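Local coordinates for protein tryptophanyl-tRNA synthetase (Mycoplasma pneumoniae, PDB 2YY5) that probably catalyses the ATP-dependent attachment of tryptophan to tRNA(Trp), working as a homodimer of the class I aminoacyl-tRNA synthetase family, at residues F41-D44 against L45-I48; K58-N61 against F62-V65; S90-G93 against Y94-M97; C317-A320 against G321-Q324. The protein carries 1 engineered substitution. All coordinates share one frame; numbering follows the deposited sequence.

Contact 1 (F41-D44 against L45-I48); sequences FVAD and LHSI. With WSA (5'-O-[(L-tryptophylamino)sulfonyl]adenosine), chain J.
At the tryptophanyl end of the ligand pocket, Ala43 and His46 meet in the turn that follows strand 37-42 of the Rossmann-type sheet of this class I synthetase. CB of Ala43 comes obliquely to the imidazole, 3.6 Å from His46 CD2. The ring also meets the bound 5'-O-[(L-tryptophylamino)sulfonyl]adenosine: the ligand's indole carbon CD1 sits over one face, displaced toward the rim, 3.3 Å from His46 NE2. Phe41 meets the same indole differently, with N11 of the ligand at the phenyl edge, near the ring plane and 3.7 Å from Phe41 CZ. NE2 of His46 is also hydrogen-bonded to Asp142, a predicted tryptophan-binding residue, which probably holds the imidazole's rotation beside the bound analogue. The backbone shapes the turn. Ala43 centres an inverse gamma turn, with Asp44 N 2.9 Å from Val42 O. Its own carbonyl O accepts His46 N at 3.1 Å, the donor standing 55° out of the carbonyl plane, and more weakly Ser47 N at 3.4 Å. Asp44 OD1 is hydrogen-bonded to Ser84 OG. Around the turn, Phe41 meets Phe81 of strand 78-82, Val42 packs on helix 54-71, Leu45 and His46 touch Leu138 of helix 131-144, and Leu45 lies at the dimer interface, against Met91 of the second subunit.

Contact 2 (K58-N61 against F62-V65); sequences KQNN and FDLV
Gln59 and Asp63, one turn apart on helix 54-71, join side chain to side chain: Gln59 NE2 lies 2.6 Å from Asp63 OD2 in a weak hydrogen bond, bent to an N-H...O angle of 143°. Gln59 NE2 is also 2.8 Å from Asp63 OD1, but without hydrogen-bond geometry. The Gln59 chain leaves the backbone with CG opposite N (chi1 -180°) and then folds at chi2, which turns the amide forward along the helix to Asp63. Amide and carboxylate are far from coplanar, their planes 62° apart. The same Gln59 NE2 also reaches the rim of Phe62, in the plane of the ring and 3.7 Å from Phe62 CD1, while the two side chains run alongside each other. Beneath them the alpha-helical backbone bonds hold the register: Phe62 N to Lys58 O at 3.2 Å, Asp63 N to Gln59 O at 2.9 Å and Leu64 N to Asn60 O at 2.8 Å. Further out, Arg66 makes a salt bridge to Asp63 OD1, and Arg311 of helix 311-340 forms a cation-pi pair with Phe62 and touches Gln59. Val314 of that helix packs on Phe62 and Val65, and Ala13 of the predicted HIGH region lies against Asn60, Asn61 and Leu64. With an amide N-H on one carboxylate oxygen and a guanidinium on the other, Asp63 probably remains ionised.

Contact 3 (S90-G93 against Y94-M97); sequences SMMG and YLMM
Gly93 O receives Met97 N at 2.9 Å, and Met92 O receives Met96 N at 3.1 Å, so that the backbone of helix 87-98 runs on without a break through the two segments. Tyr94 N is shared: it is 3.0 Å from Ser90 O and 3.1 Å from Met91 O, the second bond weak, with an N-H...O angle of only 122°. Met91 O in turn also takes Leu95 N. Two hydroxyls of this helix reach the second subunit. Tyr94 OH is hydrogen-bonded to Leu45 O of that chain, and Ser90 OG to Ser90 OG of the second subunit, besides Leu87 O within its own chain. The tyrosine owes its direction to a first torsion of -178°, which sets the ring beside the carbonyl carbon and carries the hydroxyl away from the preceding turn.

Packing between the segments is thin. CB of Tyr94 rests 3.3 Å from Met91 O, and CG of Leu95 lies 3.5 Å from that same oxygen. Met92 SD meets Leu95 CD1 at the long distance of 4.5 Å, a loose apolar contact. The methionines also pack on other helices: Met91 and Met92 lie against helix 311-340, and Met96 against helices 131-144 and 158-175. On the second subunit, Met91 touches Ser90, Met97 touches Thr130 and Tyr94 lies against Leu138. Such a buried alpha-helix, whose methionines pack both on its own chain and on the partner and whose Ser90 and Tyr94 hydroxyls reach across, belongs to the subunit interface of the homodimeric class I synthetases for tryptophan and tyrosine.

Contact 4 (C317-A320 against G321-Q324); sequences CLQA and GKNQ
The carboxamide of Asn323 turns its amino end toward the helix backbone, ND2 lying 3.1 Å from Gln319 O, but at an angle too poor for a hydrogen bond. The amide of Gln319 is the second flat group here: its OE1 is 4.3 Å from Lys322 CD, a loose contact, while its NE2 is hydrogen-bonded back along the chain to Phe315 O. Both belong to the long alpha-helix 311-340, whose i to i+4 bonds hold the segments together. Gly321 N meets Cys317 O at 2.8 Å, Lys322 N meets Leu318 O at 2.7 Å, and Gln324 N meets Ala320 O at 2.9 Å; Asn323 N to Gln319 O, at 3.3 Å, is weak. Cys317 and Leu318 are buried against Leu80 and Leu82 of strand 78-82, with Leu318 also touching Ser344 of the second subunit. Ala320 and Asn323 are exposed, and Gln324, though exposed, touches Cys79 of the same strand. Lys322 leaves the helix with CG opposite its own N (chi1 179°), runs extended and bends only at chi4 (-62°), where NZ is hydrogen-bonded to the carbonyl O of Asp85.

Followed from the N terminus, the four contacts come strictly in series; each is local, and none nests in or crosses another. Contact 1 closes the turn from strand 37-42 into helix 44-47, and contacts 2, 3 and 4 each span successive turns of one helix. Contact 2 touches contact 1, where Val42 CG2 lies 3.7 Å from Leu64 CD2, which seats helix 54-71 on the sheet. It also meets contact 4, Val65 CG2 being 3.9 Å from Leu318 CD2, tying that helix to helix 311-340. Contact 3 touches none of the others within the chain, though its nearest atoms come within about 5 Å of contact 1, and contacts 1, 3 and 4 border the second subunit.

Contact 1 (F41-D44 against L45-I48)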
# COMPACT_ATOMS: atom_id res chain seq x y z
N PHE B 41 1.45 -6.37 -17.95
CA PHE B 41 0.70 -5.20 -17.53
C PHE B 41 1.51 -3.91 -17.51
O PHE B 41 2.75 -3.92 -17.43
CB PHE B 41 0.08 -5.42 -16.13
CG PHE B 41 1.09 -5.59 -15.03
CD1 PHE B 41 1.66 -6.84 -14.77
CD2 PHE B 41 1.50 -4.50 -14.26
CE1 PHE B 41 2.62 -7.00 -13.76
CE2 PHE B 41 2.45 -4.64 -13.25
CZ PHE B 41 3.01 -5.89 -13.00
N VAL B 42 0.79 -2.80 -17.61
CA VAL B 42 1.38 -1.47 -17.58
C VAL B 42 1.41 -1.15 -16.10
O VAL B 42 0.38 -0.92 -15.48
CB VAL B 42 0.47 -0.47 -18.33
CG1 VAL B 42 1.02 0.95 -18.20
CG2 VAL B 42 0.36 -0.88 -19.78
N ALA B 43 2.61 -1.14 -15.52
CA ALA B 43 2.76 -0.89 -14.10
C ALA B 43 2.66 0.59 -13.67
O ALA B 43 3.62 1.17 -13.15
CB ALA B 43 4.08 -1.49 -13.64
N ASP B 44 1.48 1.18 -13.85
CA ASP B 44 1.26 2.59 -13.51
C ASP B 44 1.22 2.90 -12.01
O ASP B 44 1.18 4.06 -11.62
CB ASP B 44 -0.02 3.10 -14.16
CG ASP B 44 -1.25 2.29 -13.79
OD1 ASP B 44 -2.36 2.83 -13.93
OD2 ASP B 44 -1.11 1.11 -13.37
N LEU B 45 1.22 1.86 -11.17
CA LEU B 45 1.23 2.07 -9.72
C LEU B 45 2.68 2.28 -9.29
O LEU B 45 2.95 2.81 -8.21
CB LEU B 45 0.61 0.86 -9.01
CG LEU B 45 -0.89 0.66 -9.27
CD1 LEU B 45 -1.37 -0.57 -8.53
CD2 LEU B 45 -1.68 1.88 -8.82
N HIS B 46 3.61 1.86 -10.14
CA HIS B 46 5.04 2.01 -9.89
C HIS B 46 5.51 3.36 -10.40
O HIS B 46 6.47 3.93 -9.90
CB HIS B 46 5.82 0.89 -10.59
CG HIS B 46 5.72 -0.43 -9.89
ND1 HIS B 46 6.49 -0.75 -8.80
CD2 HIS B 46 4.88 -1.48 -10.08
CE1 HIS B 46 6.13 -1.94 -8.34
NE2 HIS B 46 5.15 -2.40 -9.10
N SER B 47 4.79 3.89 -11.39
CA SER B 47 5.12 5.18 -11.98
C SER B 47 4.83 6.34 -11.05
O SER B 47 5.61 7.30 -10.99
CB SER B 47 4.36 5.36 -13.29
OG SER B 47 4.73 4.36 -14.21
N ILE B 48 3.72 6.26 -10.33
CA ILE B 48 3.34 7.33 -9.40
C ILE B 48 4.08 7.27 -8.07
O ILE B 48 3.64 7.88 -7.09
CB ILE B 48 1.82 7.32 -9.12
CG1 ILE B 48 1.42 6.03 -8.40
CG2 ILE B 48 1.04 7.46 -10.41
CD1 ILE B 48 0.02 6.10 -7.83
CD2 WSA J . 7.55 -5.53 -12.86
CE3 WSA J . 8.23 -6.31 -13.78
CZ3 WSA J . 8.08 -7.70 -13.75
CH2 WSA J . 7.26 -8.28 -12.79
CZ2 WSA J . 6.58 -7.49 -11.87
CE2 WSA J . 6.73 -6.11 -11.91
N11 WSA J . 6.19 -5.13 -11.19
CD1 WSA J . 6.64 -3.96 -11.64
CG WSA J . 7.47 -4.16 -12.66
CB WSA J . 8.17 -3.07 -13.46
CA WSA J . 9.69 -3.18 -13.34
NH3 WSA J . 10.11 -3.09 -11.94
C WSA J . 10.34 -2.03 -14.14
O WSA J . 10.36 -0.90 -13.67
NS WSA J . 10.85 -2.33 -15.33
S WSA J . 10.98 -0.99 -16.24
O1S WSA J . 9.63 -0.36 -16.44
O2S WSA J . 11.87 0.01 -15.56
O5' WSA J . 11.54 -1.41 -17.49
C5' WSA J . 10.89 -2.47 -18.19
C4' WSA J . 11.79 -3.68 -18.48
O4' WSA J . 12.95 -3.26 -19.21
C3' WSA J . 12.29 -4.39 -17.22
O3' WSA J . 12.30 -5.81 -17.44
C2' WSA J . 13.73 -3.87 -17.13
O2' WSA J . 14.54 -4.82 -16.42
C1' WSA J . 14.09 -3.91 -18.61
N9 WSA J . 15.31 -3.10 -18.86
C8 WSA J . 15.48 -1.84 -18.47
N7 WSA J . 16.66 -1.39 -18.90
C5 WSA J . 17.24 -2.38 -19.57
C4 WSA J . 16.38 -3.47 -19.53
N3 WSA J . 16.75 -4.61 -20.14
C2 WSA J . 17.91 -4.70 -20.77
N1 WSA J . 18.75 -3.68 -20.83
C6 WSA J . 18.45 -2.51 -20.24
N6 WSA J . 19.28 -1.48 -20.31

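Contact 2 (K58-N61 against F62-V65)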
# COMPACT_ATOMS: atom_id res chain seq x y z
N LYS B 58 -1.54 9.37 -18.16
CA LYS B 58 -2.58 8.89 -19.07
C LYS B 58 -2.05 8.70 -20.48
O LYS B 58 -2.24 7.64 -21.09
CB LYS B 58 -3.75 9.87 -19.09
CG LYS B 58 -4.89 9.50 -18.15
CD LYS B 58 -5.60 10.73 -17.60
CE LYS B 58 -6.20 11.60 -18.69
NZ LYS B 58 -6.86 12.80 -18.09
N GLN B 59 -1.37 9.71 -21.00
CA GLN B 59 -0.82 9.65 -22.34
C GLN B 59 0.16 8.48 -22.49
O GLN B 59 0.10 7.74 -23.48
CB GLN B 59 -0.14 10.97 -22.70
CG GLN B 59 0.47 11.02 -24.10
CD GLN B 59 -0.47 10.50 -25.18
OE1 GLN B 59 -1.67 10.76 -25.16
NE2 GLN B 59 0.08 9.78 -26.15
N ASN B 60 1.04 8.32 -21.51
CA ASN B 60 2.03 7.26 -21.52
C ASN B 60 1.43 5.86 -21.42
O ASN B 60 1.83 4.96 -22.18
CB ASN B 60 3.05 7.48 -20.40
CG ASN B 60 4.01 8.63 -20.69
OD1 ASN B 60 4.81 9.02 -19.83
ND2 ASN B 60 3.95 9.16 -21.92
N ASN B 61 0.49 5.65 -20.50
CA ASN B 61 -0.16 4.34 -20.36
C ASN B 61 -0.74 3.94 -21.71
O ASN B 61 -0.63 2.79 -22.14
CB ASN B 61 -1.28 4.38 -19.30
CG ASN B 61 -0.75 4.53 -17.88
OD1 ASN B 61 0.44 4.37 -17.63
ND2 ASN B 61 -1.65 4.84 -16.95
N PHE B 62 -1.36 4.90 -22.39
CA PHE B 62 -1.94 4.67 -23.70
C PHE B 62 -0.81 4.33 -24.69
O PHE B 62 -0.88 3.34 -25.41
CB PHE B 62 -2.70 5.93 -24.14
CG PHE B 62 -2.97 6.02 -25.62
CD1 PHE B 62 -2.32 6.97 -26.40
CD2 PHE B 62 -3.88 5.16 -26.24
CE1 PHE B 62 -2.58 7.07 -27.78
CE2 PHE B 62 -4.15 5.25 -27.60
CZ PHE B 62 -3.50 6.21 -28.37
N ASP B 63 0.22 5.16 -24.70
CA ASP B 63 1.34 4.94 -25.61
C ASP B 63 2.05 3.60 -25.43
O ASP B 63 2.54 3.02 -26.41
CB ASP B 63 2.36 6.08 -25.46
CG ASP B 63 1.87 7.39 -26.06
OD1 ASP B 63 1.12 7.35 -27.06
OD2 ASP B 63 2.25 8.47 -25.55
N LEU B 64 2.13 3.10 -24.20
CA LEU B 64 2.79 1.82 -23.96
C LEU B 64 1.98 0.67 -24.56
O LEU B 64 2.54 -0.22 -25.19
CB LEU B 64 3.00 1.57 -22.47
CG LEU B 64 3.82 0.32 -22.09
CD1 LEU B 64 5.24 0.44 -22.63
CD2 LEU B 64 3.85 0.18 -20.60
N VAL B 65 0.66 0.70 -24.38
CA VAL B 65 -0.19 -0.35 -24.91
C VAL B 65 -0.05 -0.42 -26.42
O VAL B 65 0.01 -1.51 -26.99
CB VAL B 65 -1.68 -0.14 -24.56
CG1 VAL B 65 -2.53 -1.18 -25.26
CG2 VAL B 65 -1.87 -0.27 -23.06

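Contact 3 (S90-G93 against Y94-M97)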
# COMPACT_ATOMS: atom_id res chain seq x y z
N SER B 90 -3.12 -3.40 -5.30
CA SER B 90 -2.83 -2.61 -4.11
C SER B 90 -2.98 -3.47 -2.86
O SER B 90 -2.18 -3.36 -1.92
CB SER B 90 -3.78 -1.40 -4.03
OG SER B 90 -5.11 -1.81 -3.76
N MET B 91 -3.98 -4.33 -2.85
CA MET B 91 -4.22 -5.17 -1.69
C MET B 91 -3.13 -6.21 -1.49
O MET B 91 -2.64 -6.38 -0.38
CB MET B 91 -5.58 -5.86 -1.79
CG MET B 91 -5.94 -6.69 -0.57
SD MET B 91 -5.61 -5.87 1.01
CE MET B 91 -7.14 -5.05 1.32
N MET B 92 -2.76 -6.91 -2.55
CA MET B 92 -1.73 -7.92 -2.44
C MET B 92 -0.41 -7.24 -2.09
O MET B 92 0.36 -7.74 -1.27
CB MET B 92 -1.60 -8.72 -3.75
CG MET B 92 -0.55 -9.83 -3.73
SD MET B 92 -0.80 -11.09 -2.43
CE MET B 92 -1.71 -12.31 -3.33
N GLY B 93 -0.17 -6.08 -2.71
CA GLY B 93 1.05 -5.34 -2.46
C GLY B 93 1.16 -4.95 -1.00
O GLY B 93 2.26 -4.89 -0.44
N TYR B 94 0.00 -4.69 -0.40
CA TYR B 94 -0.07 -4.32 1.01
C TYR B 94 0.28 -5.50 1.91
O TYR B 94 0.99 -5.33 2.91
CB TYR B 94 -1.47 -3.79 1.35
CG TYR B 94 -1.61 -3.34 2.80
CD1 TYR B 94 -2.03 -4.23 3.80
CD2 TYR B 94 -1.28 -2.05 3.17
CE1 TYR B 94 -2.10 -3.83 5.12
CE2 TYR B 94 -1.34 -1.64 4.49
CZ TYR B 94 -1.75 -2.53 5.46
OH TYR B 94 -1.77 -2.09 6.76
N LEU B 95 -0.21 -6.69 1.58
CA LEU B 95 0.09 -7.86 2.40
C LEU B 95 1.58 -8.11 2.38
O LEU B 95 2.18 -8.46 3.39
CB LEU B 95 -0.66 -9.10 1.90
CG LEU B 95 -2.18 -9.03 1.88
CD1 LEU B 95 -2.73 -10.39 1.53
CD2 LEU B 95 -2.69 -8.57 3.23
N MET B 96 2.18 -7.94 1.21
CA MET B 96 3.61 -8.13 1.04
C MET B 96 4.36 -7.09 1.89
O MET B 96 5.25 -7.45 2.66
CB MET B 96 3.98 -7.98 -0.44
CG MET B 96 4.50 -9.25 -1.10
SD MET B 96 3.44 -10.71 -0.97
CE MET B 96 4.45 -11.74 0.10
N MET B 97 3.96 -5.83 1.77
CA MET B 97 4.58 -4.74 2.52
C MET B 97 4.58 -4.95 4.05
O MET B 97 5.60 -4.75 4.71
CB MET B 97 3.89 -3.40 2.19
CG MET B 97 4.45 -2.19 2.94
SD MET B 97 3.72 -0.61 2.47
CE MET B 97 1.95 -0.86 2.98

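Contact 4 (C317-A320 against G321-Q324)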
# COMPACT_ATOMS: atom_id res chain seq x y z
N CYS B 317 -8.84 -3.53 -25.36
CA CYS B 317 -7.76 -4.42 -25.00
C CYS B 317 -7.58 -4.45 -23.49
O CYS B 317 -7.58 -5.53 -22.87
CB CYS B 317 -6.46 -3.96 -25.65
SG CYS B 317 -5.04 -4.88 -25.07
N LEU B 318 -7.44 -3.27 -22.91
CA LEU B 318 -7.25 -3.15 -21.47
C LEU B 318 -8.51 -3.62 -20.75
O LEU B 318 -8.44 -4.24 -19.69
CB LEU B 318 -6.94 -1.69 -21.11
CG LEU B 318 -5.56 -1.24 -21.58
CD1 LEU B 318 -5.42 0.27 -21.39
CD2 LEU B 318 -4.47 -2.02 -20.81
N GLN B 319 -9.66 -3.37 -21.35
CA GLN B 319 -10.91 -3.77 -20.74
C GLN B 319 -10.99 -5.30 -20.62
O GLN B 319 -11.41 -5.82 -19.58
CB GLN B 319 -12.08 -3.20 -21.53
CG GLN B 319 -13.09 -2.49 -20.66
CD GLN B 319 -12.46 -1.40 -19.82
OE1 GLN B 319 -12.95 -1.06 -18.74
NE2 GLN B 319 -11.36 -0.84 -20.31
N ALA B 320 -10.57 -6.01 -21.66
CA ALA B 320 -10.58 -7.47 -21.66
C ALA B 320 -9.45 -8.01 -20.78
O ALA B 320 -9.62 -9.00 -20.08
CB ALA B 320 -10.45 -8.01 -23.08
N GLY B 321 -8.29 -7.36 -20.85
CA GLY B 321 -7.18 -7.80 -20.02
C GLY B 321 -7.60 -7.69 -18.56
O GLY B 321 -7.43 -8.62 -17.78
N LYS B 322 -8.17 -6.54 -18.21
CA LYS B 322 -8.67 -6.27 -16.87
C LYS B 322 -9.48 -7.46 -16.34
O LYS B 322 -9.21 -7.99 -15.26
CB LYS B 322 -9.56 -5.03 -16.89
CG LYS B 322 -10.17 -4.64 -15.54
CD LYS B 322 -11.35 -3.70 -15.75
CE LYS B 322 -11.55 -2.75 -14.58
NZ LYS B 322 -11.86 -3.42 -13.29
N ASN B 323 -10.48 -7.86 -17.11
CA ASN B 323 -11.32 -8.96 -16.70
C ASN B 323 -10.56 -10.27 -16.60
O ASN B 323 -10.68 -10.98 -15.61
CB ASN B 323 -12.49 -9.12 -17.68
CG ASN B 323 -13.39 -7.92 -17.68
OD1 ASN B 323 -13.65 -7.32 -16.63
ND2 ASN B 323 -13.89 -7.55 -18.85
N GLN B 324 -9.77 -10.57 -17.63
CA GLN B 324 -9.01 -11.80 -17.67
C GLN B 324 -8.02 -11.89 -16.52
O GLN B 324 -8.00 -12.88 -15.79
CB GLN B 324 -8.27 -11.92 -19.02
CG GLN B 324 -7.52 -13.23 -19.20
CD GLN B 324 -6.90 -13.39 -20.58
OE1 GLN B 324 -6.28 -14.42 -20.88
NE2 GLN B 324 -7.06 -12.38 -21.44